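PDB 4MEA: predicted protein from Acinetobacter sp. RUH2624, which probably hydrolyses epoxides as a secreted Cif-type virulence factor built on the alpha/beta hydrolase fold. Local coordinates for residues Tyr106-Thr111 with Arg251-Leu256; Val131-Gly136 with His305-Glu310. All blocks are in the same frame, centred on the assembly; numbering follows the deposited sequence.

Interaction 1: Tyr106-Thr111 with Arg251-Leu256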
loop_
_atom_site.group_PDB
_atom_site.type_symbol
_atom_site.label_atom_id
_atom_site.label_comp_id
_atom_site.label_asym_id
_atom_site.label_seq_id
_atom_site.Cartn_x
_atom_site.Cartn_y
_atom_site.Cartn_z
ATOM N N TYR A 106 -3.458 8.067 -18.570
ATOM C CA TYR A 106 -2.091 7.561 -18.571
ATOM C C TYR A 106 -2.081 6.054 -18.797
ATOM O O TYR A 106 -1.210 5.343 -18.283
ATOM C CB TYR A 106 -1.383 7.901 -17.253
ATOM C CG TYR A 106 -1.054 9.375 -17.101
ATOM C CD1 TYR A 106 0.092 9.899 -17.667
ATOM C CD2 TYR A 106 -1.895 10.239 -16.402
ATOM C CE1 TYR A 106 0.407 11.239 -17.549
ATOM C CE2 TYR A 106 -1.581 11.588 -16.263
ATOM C CZ TYR A 106 -0.422 12.080 -16.851
ATOM O OH TYR A 106 -0.070 13.415 -16.754
ATOM N N SER A 107 -3.055 5.563 -19.557
ATOM C CA SER A 107 -3.048 4.153 -19.945
ATOM C C SER A 107 -1.970 3.875 -20.990
ATOM O O SER A 107 -1.573 4.768 -21.749
ATOM C CB SER A 107 -4.419 3.712 -20.472
ATOM O OG SER A 107 -4.717 4.289 -21.741
ATOM N N ALA A 108 -1.508 2.628 -21.022
ATOM C CA ALA A 108 -0.508 2.165 -21.987
ATOM C C ALA A 108 -0.797 2.616 -23.428
ATOM O O ALA A 108 0.085 3.125 -24.120
ATOM C CB ALA A 108 -0.402 0.651 -21.926
ATOM N N GLU A 109 -2.023 2.409 -23.891
ATOM C CA GLU A 109 -2.366 2.795 -25.263
ATOM C C GLU A 109 -2.137 4.280 -25.515
ATOM O O GLU A 109 -1.556 4.663 -26.534
ATOM C CB GLU A 109 -3.816 2.435 -25.595
ATOM C CG GLU A 109 -4.076 0.939 -25.726
ATOM C CD GLU A 109 -3.545 0.352 -27.021
ATOM O OE1 GLU A 109 -2.900 1.089 -27.804
ATOM O OE2 GLU A 109 -3.784 -0.853 -27.255
ATOM N N ASN A 110 -2.601 5.119 -24.592
ATOM C CA ASN A 110 -2.441 6.559 -24.755
ATOM C C ASN A 110 -0.982 7.032 -24.705
ATOM O O ASN A 110 -0.542 7.786 -25.564
ATOM C CB ASN A 110 -3.284 7.340 -23.744
ATOM C CG ASN A 110 -3.598 8.747 -24.229
ATOM O OD1 ASN A 110 -3.777 8.966 -25.425
ATOM N ND2 ASN A 110 -3.659 9.704 -23.308
ATOM N N THR A 111 -0.236 6.596 -23.694
ATOM C CA THR A 111 1.173 6.980 -23.582
ATOM C C THR A 111 1.974 6.406 -24.754
ATOM O O THR A 111 2.913 7.035 -25.245
ATOM C CB THR A 111 1.784 6.498 -22.237
ATOM O OG1 THR A 111 1.629 5.077 -22.127
ATOM C CG2 THR A 111 1.070 7.158 -21.063
ATOM N N ARG A 251 -6.139 -4.163 -19.264
ATOM C CA ARG A 251 -7.122 -4.573 -20.255
ATOM C C ARG A 251 -6.535 -4.424 -21.651
ATOM O O ARG A 251 -6.711 -5.284 -22.515
ATOM C CB ARG A 251 -8.395 -3.730 -20.124
ATOM C CG ARG A 251 -9.302 -3.785 -21.352
ATOM C CD ARG A 251 -10.768 -3.801 -20.961
ATOM N NE ARG A 251 -11.663 -3.591 -22.095
ATOM C CZ ARG A 251 -11.887 -4.482 -23.059
ATOM N NH1 ARG A 251 -11.262 -5.656 -23.050
ATOM N NH2 ARG A 251 -12.732 -4.193 -24.041
ATOM N N GLN A 252 -5.820 -3.327 -21.867
ATOM C CA GLN A 252 -5.258 -3.061 -23.177
ATOM C C GLN A 252 -4.211 -4.091 -23.562
ATOM O O GLN A 252 -4.205 -4.576 -24.693
ATOM C CB GLN A 252 -4.675 -1.650 -23.228
ATOM C CG GLN A 252 -5.745 -0.573 -23.133
ATOM C CD GLN A 252 -5.165 0.785 -22.813
ATOM O OE1 GLN A 252 -3.957 0.920 -22.594
ATOM N NE2 GLN A 252 -6.020 1.808 -22.800
ATOM N N ASN A 253 -3.320 -4.424 -22.630
ATOM C CA ASN A 253 -2.273 -5.387 -22.932
ATOM C C ASN A 253 -2.819 -6.800 -23.075
ATOM O O ASN A 253 -2.360 -7.571 -23.917
ATOM C CB ASN A 253 -1.143 -5.337 -21.886
ATOM C CG ASN A 253 -0.315 -4.058 -21.990
ATOM O OD1 ASN A 253 -0.320 -3.387 -23.028
ATOM N ND2 ASN A 253 0.388 -3.711 -20.913
ATOM N N GLU A 254 -3.787 -7.147 -22.238
ATOM C CA GLU A 254 -4.405 -8.464 -22.328
ATOM C C GLU A 254 -5.087 -8.634 -23.688
ATOM O O GLU A 254 -5.065 -9.717 -24.281
ATOM C CB GLU A 254 -5.417 -8.657 -21.191
ATOM C CG GLU A 254 -4.770 -8.842 -19.816
ATOM C CD GLU A 254 -4.064 -10.187 -19.668
ATOM O OE1 GLU A 254 -4.452 -11.151 -20.359
ATOM O OE2 GLU A 254 -3.124 -10.286 -18.852
ATOM N N ALA A 255 -5.689 -7.558 -24.179
ATOM C CA ALA A 255 -6.348 -7.593 -25.484
ATOM C C ALA A 255 -5.325 -7.828 -26.598
ATOM O O ALA A 255 -5.565 -8.604 -27.518
ATOM C CB ALA A 255 -7.137 -6.301 -25.727
ATOM N N LEU A 256 -4.179 -7.159 -26.510
ATOM C CA LEU A 256 -3.107 -7.370 -27.473
ATOM C C LEU A 256 -2.599 -8.805 -27.414
ATOM O O LEU A 256 -2.425 -9.447 -28.444
ATOM C CB LEU A 256 -1.953 -6.384 -27.238
ATOM C CG LEU A 256 -2.257 -4.909 -27.550
ATOM C CD1 LEU A 256 -1.211 -3.993 -26.935
ATOM C CD2 LEU A 256 -2.355 -4.685 -29.053
HETATM O O HOH W 1 -5.352 -2.994 -26.634
#
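Gln252 reaches across to the start of helix 108-123 and uses both ends of its side-chain amide, gripping Ser107 and Glu109. Its NE2 donates to Ser107 OG over 3.0 Å in a nearly straight bond (161° at the hydrogen), the hydroxyl lying almost in the amide plane. Its OE1 accepts the backbone N of Glu109 at 2.8 Å, although this N-H comes from above the carbonyl plane, 41° out of it. The two bonds fix the rotation of the amide, and Glu109 lies over it: CG of Glu109 is 3.1 Å from CD of Gln252, a tight approach. Beyond CG the Glu109 chain bends (chi2 -75°), and a water donates to both its OE2 (2.7 Å) and Gln252 O (2.8 Å). Leu256 meets Glu109 tip to tip, its CD1 4.1 Å from Glu109 OE2.

Ser107 holds the N-cap position, so the Glu109 amide belongs to the first helical turn, where N-H groups lack a preceding turn to accept them. Ala108 N is met likewise from helix 246-258, by Ser249 OG. That helix is the last in the long excursion between strands 151-157 and 267-272 of the alpha/beta hydrolase fold. In the second shell, Asp105 OD1 is hydrogen-bonded to Ser107 OG, while Asn253 gives ND2 to Pro162 O. Buried Asn253 OD1 has no polar partner in the model; the CB of Ala108 lies 4.2 Å from it.

Interaction 2: Val131-Gly136 with His305-Glu310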
loop_
_atom_site.group_PDB
_atom_site.type_symbol
_atom_site.label_atom_id
_atom_site.label_comp_id
_atom_site.label_asym_id
_atom_site.label_seq_id
_atom_site.Cartn_x
_atom_site.Cartn_y
_atom_site.Cartn_z
ATOM N N VAL A 131 14.423 0.374 -25.182
ATOM C CA VAL A 131 14.858 -0.058 -23.858
ATOM C C VAL A 131 14.006 0.677 -22.827
ATOM O O VAL A 131 13.935 1.911 -22.836
ATOM C CB VAL A 131 16.374 0.230 -23.637
ATOM C CG1 VAL A 131 16.814 -0.153 -22.223
ATOM C CG2 VAL A 131 17.220 -0.510 -24.677
ATOM N N SER A 132 13.346 -0.082 -21.955
ATOM C CA SER A 132 12.366 0.486 -21.029
ATOM C C SER A 132 12.610 0.015 -19.589
ATOM O O SER A 132 13.110 -1.088 -19.382
ATOM C CB SER A 132 10.963 0.087 -21.500
ATOM O OG SER A 132 9.977 0.418 -20.549
ATOM N N HIS A 133 12.263 0.851 -18.605
ATOM C CA HIS A 133 12.441 0.510 -17.187
ATOM C C HIS A 133 11.257 0.980 -16.341
ATOM O O HIS A 133 10.724 2.062 -16.572
ATOM C CB HIS A 133 13.741 1.128 -16.645
ATOM C CG HIS A 133 14.021 0.808 -15.204
ATOM N ND1 HIS A 133 13.986 1.763 -14.210
ATOM C CD2 HIS A 133 14.375 -0.351 -14.596
ATOM C CE1 HIS A 133 14.293 1.205 -13.052
ATOM N NE2 HIS A 133 14.531 -0.077 -13.257
ATOM N N ASP A 134 10.858 0.171 -15.355
ATOM C CA ASP A 134 9.813 0.577 -14.410
ATOM C C ASP A 134 8.548 0.998 -15.175
ATOM O O ASP A 134 8.093 0.262 -16.053
ATOM C CB ASP A 134 10.328 1.700 -13.502
ATOM C CG ASP A 134 9.472 1.902 -12.261
ATOM O OD1 ASP A 134 9.843 1.369 -11.191
ATOM O OD2 ASP A 134 8.438 2.603 -12.339
ATOM N N LEU A 135 7.987 2.164 -14.854
ATOM C CA LEU A 135 6.758 2.628 -15.509
ATOM C C LEU A 135 6.895 2.718 -17.035
ATOM O O LEU A 135 5.897 2.736 -17.750
ATOM C CB LEU A 135 6.303 3.978 -14.953
ATOM C CG LEU A 135 5.459 4.021 -13.678
ATOM C CD1 LEU A 135 5.030 5.475 -13.406
ATOM C CD2 LEU A 135 4.246 3.103 -13.766
ATOM N N GLY A 136 8.123 2.781 -17.533
ATOM C CA GLY A 136 8.326 2.690 -18.970
ATOM C C GLY A 136 7.664 1.423 -19.493
ATOM O O GLY A 136 7.141 1.398 -20.607
ATOM N N HIS A 305 16.546 -2.420 -7.812
ATOM C CA HIS A 305 15.666 -1.878 -8.846
ATOM C C HIS A 305 16.295 -0.787 -9.727
ATOM O O HIS A 305 16.004 -0.692 -10.920
ATOM C CB HIS A 305 14.403 -1.337 -8.171
ATOM C CG HIS A 305 13.358 -0.864 -9.128
ATOM N ND1 HIS A 305 12.718 -1.712 -10.008
ATOM C CD2 HIS A 305 12.831 0.367 -9.333
ATOM C CE1 HIS A 305 11.845 -1.021 -10.722
ATOM N NE2 HIS A 305 11.896 0.244 -10.334
ATOM N N TRP A 306 17.149 0.042 -9.139
ATOM C CA TRP A 306 17.710 1.186 -9.856
ATOM C C TRP A 306 18.967 0.722 -10.588
ATOM O O TRP A 306 20.092 1.033 -10.191
ATOM C CB TRP A 306 17.993 2.328 -8.872
ATOM C CG TRP A 306 16.867 2.490 -7.886
ATOM C CD1 TRP A 306 16.878 2.162 -6.562
ATOM C CD2 TRP A 306 15.551 2.985 -8.167
ATOM N NE1 TRP A 306 15.655 2.434 -5.995
ATOM C CE2 TRP A 306 14.821 2.939 -6.958
ATOM C CE3 TRP A 306 14.916 3.460 -9.324
ATOM C CZ2 TRP A 306 13.492 3.357 -6.869
ATOM C CZ3 TRP A 306 13.584 3.878 -9.235
ATOM C CH2 TRP A 306 12.889 3.818 -8.015
ATOM N N MET A 307 18.750 -0.017 -11.674
ATOM C CA MET A 307 19.766 -0.917 -12.206
ATOM C C MET A 307 20.991 -0.230 -12.793
ATOM O O MET A 307 22.098 -0.743 -12.670
ATOM C CB MET A 307 19.146 -1.870 -13.225
ATOM C CG MET A 307 18.033 -2.747 -12.644
ATOM S SD MET A 307 17.298 -3.797 -13.912
ATOM C CE MET A 307 18.684 -4.838 -14.359
ATOM N N VAL A 308 20.794 0.922 -13.430
ATOM C CA VAL A 308 21.915 1.678 -13.977
ATOM C C VAL A 308 22.720 2.409 -12.881
ATOM O O VAL A 308 23.955 2.436 -12.925
ATOM C CB VAL A 308 21.451 2.654 -15.084
ATOM C CG1 VAL A 308 22.623 3.480 -15.604
ATOM C CG2 VAL A 308 20.794 1.865 -16.220
ATOM N N GLU A 309 22.037 2.978 -11.890
ATOM C CA GLU A 309 22.741 3.550 -10.736
ATOM C C GLU A 309 23.624 2.495 -10.048
ATOM O O GLU A 309 24.783 2.751 -9.743
ATOM C CB GLU A 309 21.762 4.140 -9.706
ATOM C CG GLU A 309 20.988 5.383 -10.151
ATOM C CD GLU A 309 21.802 6.673 -10.047
ATOM O OE1 GLU A 309 21.195 7.764 -10.165
ATOM O OE2 GLU A 309 23.038 6.597 -9.849
ATOM N N GLU A 310 23.072 1.305 -9.821
ATOM C CA GLU A 310 23.743 0.278 -9.013
ATOM C C GLU A 310 24.695 -0.647 -9.785
ATOM O O GLU A 310 25.586 -1.267 -9.201
ATOM C CB GLU A 310 22.701 -0.574 -8.295
ATOM C CG GLU A 310 21.634 0.213 -7.564
ATOM C CD GLU A 310 20.643 -0.700 -6.884
ATOM O OE1 GLU A 310 21.097 -1.639 -6.199
ATOM O OE2 GLU A 310 19.416 -0.500 -7.054
#
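At the turn where strand 128-133 passes into helix 136-146, the nucleophile elbow of alpha/beta hydrolases, His133 and Asp134 both meet His305, on the loop leading to helix 307-323. Asp134 presents OD1 to NE2 of His305 at the edge of the imidazole, near its plane. The modelled distance, 2.5 Å, is very short, so its exact value is doubtful, but the pairing is clear. The two side chains cross at about a right angle. CG of Asp134 stands anti to its backbone N (chi1 -164°), which carries CG out toward the His305 segment.

His133 approaches from another side. Its NE2 donates to the backbone O of His305 over 2.8 Å, and the same atom stands 3.8 Å above one face of the His305 ring, offset toward the rim. With ring centroids 4.7 Å apart and planes inclined by 34°, the pair is oblique. Within its own segment, the edge of His305 meets Trp306: CD2 lies 3.5 Å over one face of the indole, offset toward the rim.

The elbow shows in the backbone: a type II' turn runs from His133 to Gly136, and Asp134 has a positive phi (55°). Leu135 N donates to Asp134 OD2 at 2.6 Å, which also receives Phe67 N; two main-chain donors on one carboxylate oxygen resemble the oxyanion-hole amides of related hydrolases. His305 ND1 is hydrogen-bonded to Asp158 OD2, just after strand 151-157. This Asp134-His305-Asp158 chain is consistent with the nucleophile, base and acid of epoxide hydrolases, though these roles are inferred from the family. The loop is tied to its helix by Trp306 N, which donates to Glu310 OE2 at 3.1 Å, while Met307 packs against Met157 and Val315.

Interactions 1 and 2 have centres about 20 Å apart and do not touch, their nearest atoms being about 7 Å from each other. In the chain their segments alternate, and helix 108-123 of the first directly precedes strand 128-133 of the second. Helix 136-146, which leaves the Asp134 elbow, bridges them: Ala139 O is hydrogen-bonded to Thr111 OG1, and Pro142 touches Ala108, Glu109 and Asn253. Helix 233-244 is a second bridge, since Tyr242 meets Tyr106, Thr111 and Leu135 while its neighbour Tyr243 touches Asp134. Interaction 2 contains the probable catalytic residues and is centred about 5 Å from the centre of the chain; interaction 1, which joins two helices, is centred about 16 Å from that same point.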